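Local structure of packaging enzyme P4 (Pseudomonas phage phi6, 4BLO) at residues L[174-179]-L[219-225]; L[108-113]-L[224-228]; L[209-214]-L[246-251]. The protein hydrolyses nucleoside triphosphates as the hexameric RecA-type packaging ATPase of a dsRNA bacteriophage, probably to drive RNA into the viral capsid. All coordinates share one frame; numbering follows the deposited sequence.

Interaction 1: L[174-179]-L[219-225]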
# COMPACT_ATOMS: atom_id res chain seq x y z
N CYS L 174 14.41 -12.38 -29.43
CA CYS L 174 13.86 -13.69 -29.09
C CYS L 174 12.91 -14.21 -30.19
O CYS L 174 13.13 -15.32 -30.69
CB CYS L 174 13.17 -13.67 -27.73
SG CYS L 174 14.32 -13.77 -26.32
N ILE L 175 11.87 -13.43 -30.57
CA ILE L 175 10.90 -13.81 -31.60
C ILE L 175 11.57 -13.80 -32.99
O ILE L 175 11.44 -14.78 -33.72
CB ILE L 175 9.62 -12.93 -31.56
CG1 ILE L 175 8.88 -13.08 -30.21
CG2 ILE L 175 8.67 -13.25 -32.74
CD1 ILE L 175 8.02 -11.88 -29.81
N GLY L 176 12.27 -12.72 -33.32
CA GLY L 176 12.94 -12.57 -34.60
C GLY L 176 13.89 -13.68 -34.97
O GLY L 176 13.70 -14.33 -36.00
N LEU L 177 14.90 -13.93 -34.12
CA LEU L 177 15.92 -14.96 -34.38
C LEU L 177 15.43 -16.37 -34.02
O LEU L 177 15.79 -17.32 -34.72
CB LEU L 177 17.24 -14.66 -33.65
CG LEU L 177 17.95 -13.33 -34.01
CD1 LEU L 177 19.28 -13.23 -33.30
CD2 LEU L 177 18.19 -13.20 -35.51
N GLY L 178 14.62 -16.47 -32.97
CA GLY L 178 14.07 -17.75 -32.50
C GLY L 178 13.18 -18.42 -33.52
O GLY L 178 13.23 -19.65 -33.65
N ALA L 179 12.38 -17.61 -34.27
CA ALA L 179 11.46 -18.08 -35.31
C ALA L 179 12.22 -18.68 -36.48
O ALA L 179 11.76 -19.67 -37.05
CB ALA L 179 10.58 -16.94 -35.80
N LEU L 219 3.74 -17.09 -26.62
CA LEU L 219 4.22 -16.16 -27.65
C LEU L 219 5.31 -16.87 -28.48
O LEU L 219 5.30 -16.79 -29.71
CB LEU L 219 4.76 -14.90 -26.95
CG LEU L 219 4.45 -13.52 -27.54
CD1 LEU L 219 2.98 -13.31 -27.80
CD2 LEU L 219 4.94 -12.43 -26.62
N PHE L 220 6.19 -17.63 -27.82
CA PHE L 220 7.25 -18.39 -28.49
C PHE L 220 6.69 -19.65 -29.14
O PHE L 220 7.20 -20.05 -30.19
CB PHE L 220 8.38 -18.75 -27.52
CG PHE L 220 9.13 -17.56 -26.96
CD1 PHE L 220 9.31 -16.40 -27.71
CD2 PHE L 220 9.70 -17.61 -25.69
CE1 PHE L 220 10.02 -15.31 -27.19
CE2 PHE L 220 10.42 -16.53 -25.18
CZ PHE L 220 10.57 -15.38 -25.93
N THR L 221 5.65 -20.28 -28.54
CA THR L 221 5.02 -21.49 -29.09
C THR L 221 4.35 -21.16 -30.43
O THR L 221 4.46 -21.93 -31.38
CB THR L 221 4.02 -22.10 -28.09
OG1 THR L 221 4.66 -22.25 -26.82
CG2 THR L 221 3.45 -23.43 -28.57
N GLN L 222 3.69 -19.99 -30.50
CA GLN L 222 3.00 -19.50 -31.69
C GLN L 222 3.99 -19.14 -32.83
O GLN L 222 3.61 -19.28 -34.00
CB GLN L 222 2.18 -18.27 -31.32
CG GLN L 222 0.88 -18.20 -32.07
CD GLN L 222 -0.12 -17.34 -31.34
OE1 GLN L 222 0.05 -16.12 -31.24
NE2 GLN L 222 -1.19 -17.96 -30.83
N TYR L 223 5.22 -18.68 -32.49
CA TYR L 223 6.22 -18.26 -33.47
C TYR L 223 7.38 -19.28 -33.62
O TYR L 223 8.43 -18.95 -34.18
CB TYR L 223 6.75 -16.86 -33.13
CG TYR L 223 5.65 -15.81 -33.12
CD1 TYR L 223 4.82 -15.65 -34.22
CD2 TYR L 223 5.46 -14.97 -32.03
CE1 TYR L 223 3.80 -14.70 -34.21
CE2 TYR L 223 4.45 -14.01 -32.02
CZ TYR L 223 3.63 -13.87 -33.12
OH TYR L 223 2.64 -12.91 -33.12
N ASP L 224 7.16 -20.54 -33.18
CA ASP L 224 8.06 -21.70 -33.27
C ASP L 224 9.46 -21.44 -32.69
O ASP L 224 10.45 -21.98 -33.21
CB ASP L 224 8.17 -22.21 -34.72
CG ASP L 224 6.87 -22.53 -35.43
OD1 ASP L 224 5.90 -22.95 -34.74
OD2 ASP L 224 6.83 -22.42 -36.67
N CYS L 225 9.54 -20.64 -31.61
CA CYS L 225 10.79 -20.29 -30.92
C CYS L 225 11.06 -21.25 -29.77
O CYS L 225 10.13 -21.69 -29.08
CB CYS L 225 10.74 -18.85 -30.39
SG CYS L 225 10.38 -17.59 -31.64
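C225 presses its thiol against the end of segment 174-179, with SG 3.3 Å from A179 N. Its chi1 of -55° places SG beside its own backbone N and directs it at the peptide joining G178 to A179. A179 N already donates to I175 O within the helix. G178 has no side chain to hold the two backbones apart, and its CA comes to 4.4 Å from C225 CA. Next to it, A179 CA lies 3.3 Å from Y223 O in a CA-H...O contact. I175 divides its branches between two rings: CG1 meets the edge of F220 near the ring plane, 3.9 Å from CE1, while CG2 rests obliquely against Y223, 3.7 Å from CD2. At chi1 -62° CG2 lies anti to the backbone N, on the Y223 side, and CG1 beside the N. C174 CB comes obliquely to the same corner of F220, 3.6 Å from CZ. Its sulfur makes an oblique sulfur-aromatic contact, with SG 5.2 Å from the F220 ring centroid and 59° off the normal. These residues join two helices of a RecA-like alpha/beta core, each of which precedes a strand of the parallel part of the sheet; helix 208-222 is the connection of the crossover from strand 184-187 to strand 226-231. After this helix the chain turns through D224, in a left-handed backbone conformation, and C225 N reaches back to F220 O at 2.8 Å. That turn places both C225 SG and Y223 O against the neighbouring helix. D224 forms salt bridges with R105 and R12, and R12 also donates to A179 O, tying the turn to A179. L20 of helix 7-22 and I41 of helix 38-54 pack on I175, and V184 and V186 of the sheet pack on C174.

Interaction 2: L[108-113]-L[224-228]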
# COMPACT_ATOMS: atom_id res chain seq x y z
N VAL L 108 5.85 -26.87 -33.17
CA VAL L 108 7.11 -27.26 -33.81
C VAL L 108 8.10 -27.72 -32.73
O VAL L 108 8.35 -27.00 -31.76
CB VAL L 108 7.69 -26.12 -34.70
CG1 VAL L 108 9.22 -26.17 -34.80
CG2 VAL L 108 7.08 -26.12 -36.09
N THR L 109 8.62 -28.94 -32.88
CA THR L 109 9.55 -29.51 -31.92
C THR L 109 10.99 -29.00 -32.19
O THR L 109 11.24 -28.47 -33.27
CB THR L 109 9.44 -31.05 -31.89
OG1 THR L 109 9.40 -31.59 -33.21
CG2 THR L 109 8.24 -31.52 -31.10
N HIS L 110 11.89 -29.10 -31.17
CA HIS L 110 13.29 -28.66 -31.20
C HIS L 110 14.21 -29.70 -30.52
O HIS L 110 13.73 -30.57 -29.79
CB HIS L 110 13.43 -27.29 -30.49
CG HIS L 110 12.68 -26.16 -31.13
ND1 HIS L 110 13.31 -25.24 -31.94
CD2 HIS L 110 11.37 -25.83 -31.04
CE1 HIS L 110 12.38 -24.39 -32.33
NE2 HIS L 110 11.19 -24.71 -31.82
N ARG L 111 15.52 -29.61 -30.77
CA ARG L 111 16.50 -30.50 -30.14
C ARG L 111 17.14 -29.83 -28.90
O ARG L 111 17.79 -30.51 -28.10
CB ARG L 111 17.59 -30.90 -31.14
CG ARG L 111 17.19 -32.05 -32.05
CD ARG L 111 18.29 -32.39 -33.05
NE ARG L 111 18.19 -31.59 -34.27
CZ ARG L 111 18.90 -31.80 -35.37
NH1 ARG L 111 19.79 -32.78 -35.42
NH2 ARG L 111 18.73 -31.02 -36.43
N TRP L 112 16.92 -28.50 -28.75
CA TRP L 112 17.46 -27.66 -27.69
C TRP L 112 16.33 -26.89 -27.00
O TRP L 112 15.44 -26.42 -27.70
CB TRP L 112 18.48 -26.68 -28.31
CG TRP L 112 19.22 -25.81 -27.34
CD1 TRP L 112 20.44 -26.06 -26.78
CD2 TRP L 112 18.84 -24.49 -26.88
NE1 TRP L 112 20.84 -25.00 -26.00
CE2 TRP L 112 19.87 -24.03 -26.03
CE3 TRP L 112 17.73 -23.67 -27.10
CZ2 TRP L 112 19.83 -22.77 -25.41
CZ3 TRP L 112 17.69 -22.42 -26.50
CH2 TRP L 112 18.73 -21.98 -25.67
N PRO L 113 16.34 -26.71 -25.65
CA PRO L 113 17.34 -27.17 -24.65
C PRO L 113 17.27 -28.66 -24.33
O PRO L 113 18.18 -29.19 -23.68
CB PRO L 113 16.99 -26.33 -23.42
CG PRO L 113 15.51 -26.07 -23.54
CD PRO L 113 15.24 -25.95 -25.02
N ASP L 224 7.16 -20.54 -33.18
CA ASP L 224 8.06 -21.70 -33.27
C ASP L 224 9.46 -21.44 -32.69
O ASP L 224 10.45 -21.98 -33.21
CB ASP L 224 8.17 -22.21 -34.72
CG ASP L 224 6.87 -22.53 -35.43
OD1 ASP L 224 5.90 -22.95 -34.74
OD2 ASP L 224 6.83 -22.42 -36.67
N CYS L 225 9.54 -20.64 -31.61
CA CYS L 225 10.79 -20.29 -30.92
C CYS L 225 11.06 -21.25 -29.77
O CYS L 225 10.13 -21.69 -29.08
CB CYS L 225 10.74 -18.85 -30.39
SG CYS L 225 10.38 -17.59 -31.64
N SER L 226 12.35 -21.51 -29.52
CA SER L 226 12.85 -22.27 -28.39
C SER L 226 13.83 -21.35 -27.63
O SER L 226 14.98 -21.20 -28.04
CB SER L 226 13.49 -23.58 -28.83
OG SER L 226 13.80 -24.37 -27.70
N VAL L 227 13.33 -20.68 -26.59
CA VAL L 227 14.08 -19.73 -25.79
C VAL L 227 14.29 -20.25 -24.35
O VAL L 227 13.39 -20.85 -23.77
CB VAL L 227 13.37 -18.33 -25.81
CG1 VAL L 227 14.10 -17.29 -24.95
CG2 VAL L 227 13.17 -17.82 -27.24
N VAL L 228 15.48 -20.00 -23.80
CA VAL L 228 15.87 -20.28 -22.41
C VAL L 228 16.08 -18.93 -21.72
O VAL L 228 16.96 -18.18 -22.10
CB VAL L 228 17.13 -21.20 -22.30
CG1 VAL L 228 17.71 -21.20 -20.87
CG2 VAL L 228 16.82 -22.61 -22.78
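V108, H110 and P113 run alongside D224, S226 and V228 in nearly the same direction, 14° apart end to end, with CA separations growing from 5.7 Å for V108-D224 to 7.4 Å for P113-V228. The side chains fill the gap. S226 lies at the middle, where its CB sits under one face of the H110 imidazole, 3.5 Å from the ring centroid and 12° off the normal, a CH-pi contact. The backbone O of D224 meets the same ring at its edge, in plane, and H110 NE2 is hydrogen-bonded to S119 OG. With chi1 at -172°, S226 OG extends the other way and donates to W112 O at 2.6 Å. This carbonyl belongs to the cis peptide before P113, whose ring turns toward V228, with CB 3.8 Å from CG2. The indole of W112 crosses V228 at about a right angle, its CH2 3.5 Å from V228 CG2, while S226 O lies at the indole edge; NE1 bonds to L140 O. At the far end V108 CG2 packs 3.7 Å from D224 CG, whose carboxylate is paired with R105 and R12. Alternation along strand 226-231 turns S226 and V228 to this side and V227 to helix 208-222, so the segment carrying the first, weakly bonded strand of the small antiparallel pair 109-110/117-118 covers one face of a central strand in the RecA-like sheet.

Interaction 3: L[209-214]-L[246-251]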
# COMPACT_ATOMS: atom_id res chain seq x y z
N PHE L 209 3.66 -12.70 -12.24
CA PHE L 209 4.95 -13.20 -12.71
C PHE L 209 4.75 -14.53 -13.43
O PHE L 209 5.32 -14.72 -14.49
CB PHE L 209 5.92 -13.35 -11.52
CG PHE L 209 7.08 -14.29 -11.71
CD1 PHE L 209 8.17 -13.93 -12.49
CD2 PHE L 209 7.09 -15.54 -11.09
CE1 PHE L 209 9.25 -14.81 -12.67
CE2 PHE L 209 8.17 -16.41 -11.26
CZ PHE L 209 9.24 -16.04 -12.04
N TYR L 210 3.90 -15.42 -12.88
CA TYR L 210 3.60 -16.73 -13.45
C TYR L 210 2.76 -16.62 -14.71
O TYR L 210 2.97 -17.38 -15.65
CB TYR L 210 2.92 -17.62 -12.43
CG TYR L 210 3.72 -17.77 -11.15
CD1 TYR L 210 4.83 -18.61 -11.10
CD2 TYR L 210 3.36 -17.08 -10.00
CE1 TYR L 210 5.59 -18.72 -9.93
CE2 TYR L 210 4.09 -17.22 -8.82
CZ TYR L 210 5.20 -18.04 -8.79
OH TYR L 210 5.88 -18.18 -7.61
N SER L 211 1.84 -15.65 -14.74
CA SER L 211 1.01 -15.39 -15.91
C SER L 211 1.88 -14.86 -17.05
O SER L 211 1.71 -15.30 -18.19
CB SER L 211 -0.10 -14.40 -15.57
OG SER L 211 -1.22 -15.11 -15.06
N LEU L 212 2.85 -13.98 -16.74
CA LEU L 212 3.78 -13.43 -17.73
C LEU L 212 4.65 -14.52 -18.37
O LEU L 212 4.82 -14.49 -19.59
CB LEU L 212 4.68 -12.35 -17.10
CG LEU L 212 4.54 -10.92 -17.67
CD1 LEU L 212 5.39 -9.93 -16.88
CD2 LEU L 212 4.93 -10.85 -19.14
N LEU L 213 5.15 -15.50 -17.57
CA LEU L 213 5.95 -16.62 -18.08
C LEU L 213 5.15 -17.46 -19.09
O LEU L 213 5.70 -17.83 -20.13
CB LEU L 213 6.44 -17.52 -16.92
CG LEU L 213 7.65 -17.06 -16.11
CD1 LEU L 213 7.84 -17.95 -14.90
CD2 LEU L 213 8.92 -17.11 -16.94
N THR L 214 3.85 -17.72 -18.78
CA THR L 214 2.92 -18.48 -19.64
C THR L 214 2.65 -17.71 -20.95
O THR L 214 2.68 -18.31 -22.03
CB THR L 214 1.62 -18.80 -18.90
OG1 THR L 214 1.92 -19.53 -17.72
CG2 THR L 214 0.67 -19.60 -19.74
N GLN L 246 5.76 -23.98 -9.16
CA GLN L 246 4.79 -23.08 -9.74
C GLN L 246 5.22 -22.67 -11.14
O GLN L 246 4.37 -22.55 -12.02
CB GLN L 246 4.60 -21.85 -8.84
CG GLN L 246 4.05 -22.14 -7.43
CD GLN L 246 2.68 -22.78 -7.38
OE1 GLN L 246 1.79 -22.41 -8.15
NE2 GLN L 246 2.47 -23.72 -6.47
N VAL L 247 6.53 -22.47 -11.37
CA VAL L 247 7.10 -22.06 -12.66
C VAL L 247 7.00 -23.23 -13.65
O VAL L 247 6.70 -23.01 -14.84
CB VAL L 247 8.56 -21.53 -12.51
CG1 VAL L 247 9.24 -21.41 -13.87
CG2 VAL L 247 8.58 -20.19 -11.78
N MET L 248 7.18 -24.46 -13.16
CA MET L 248 7.06 -25.67 -13.97
C MET L 248 5.68 -25.75 -14.66
O MET L 248 5.59 -26.18 -15.80
CB MET L 248 7.25 -26.88 -13.05
CG MET L 248 8.58 -27.57 -13.15
SD MET L 248 8.57 -28.73 -11.77
CE MET L 248 9.69 -29.97 -12.34
N ALA L 249 4.62 -25.30 -13.96
CA ALA L 249 3.22 -25.27 -14.42
C ALA L 249 2.94 -24.06 -15.36
O ALA L 249 1.84 -23.96 -15.91
CB ALA L 249 2.30 -25.21 -13.21
N SER L 250 3.95 -23.18 -15.54
CA SER L 250 3.84 -21.97 -16.35
C SER L 250 4.80 -21.93 -17.56
O SER L 250 4.72 -20.99 -18.35
CB SER L 250 4.10 -20.75 -15.47
OG SER L 250 3.20 -20.71 -14.38
N THR L 251 5.69 -22.94 -17.73
CA THR L 251 6.62 -22.95 -18.86
C THR L 251 6.68 -24.34 -19.54
O THR L 251 6.32 -25.35 -18.92
CB THR L 251 8.04 -22.52 -18.42
OG1 THR L 251 8.60 -23.52 -17.56
CG2 THR L 251 8.10 -21.11 -17.81
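At a subunit interface of the hexamer, helix 208-222 meets the end region of helix 240-248 and the turn that follows, through Y210, L213 and T214 on one side and V247 and S250 on the other. S250, in the turn after helix 240-248, lodges against the first helix, with CB 3.6 Å from Y210 O. Its hydroxyl bends back to its own segment, OG donating to Q246 O at 3.2 Å. T214 OG1 stands 3.2 Å from S250 O and equally near Y210 O; its single proton can serve either acceptor. R190 of the second subunit, another copy of the protein, donates to both hydroxyls, T214 OG1 and S250 OG. Both helices flank the parallel part of the sheet of the RecA-like core, where V247 also touches A123 and M125 of strand 120-126. On that side V247 meets three side chains. Its CG2 lies at the edge of the Y210 ring, 3.8 Å from CE1, and obliquely against F209, 3.8 Å from CE2. CG1, anti to the backbone N at a chi1 of 168°, faces L213 CD1 at 3.9 Å. F209 in turn sets CD2 over the face of Y210, backing the tyrosine on the side away from Q246, whose CB approaches Y210 CE1 obliquely at 3.5 Å. Beyond S250, the CG2 of T251 packs on L213 CB, while F194 of the second subunit covers part of Y210.

In the fold
Interactions 1 and 2 share D224 and C225, with centres 9 Å apart, and touch where F220 CE2 meets V227 CB at 3.5 Å and C174 SG meets V227 CG1 at 3.8 Å. Strand 226-231 thus has helices 167-179 and 208-222 on one side, and segment 108-113 beside helix 132-140 on the other. Interaction 3 uses an earlier part of helix 208-222 than interaction 1; its centre lies about 17 Å from each of the other two, and it touches neither. The Q246 side chain is about 8 Å from a bound ADP and that of V228 about 11 Å, so interactions 2 and 3 approach nucleotide sites without forming their pockets, which include K132, S133 and R273.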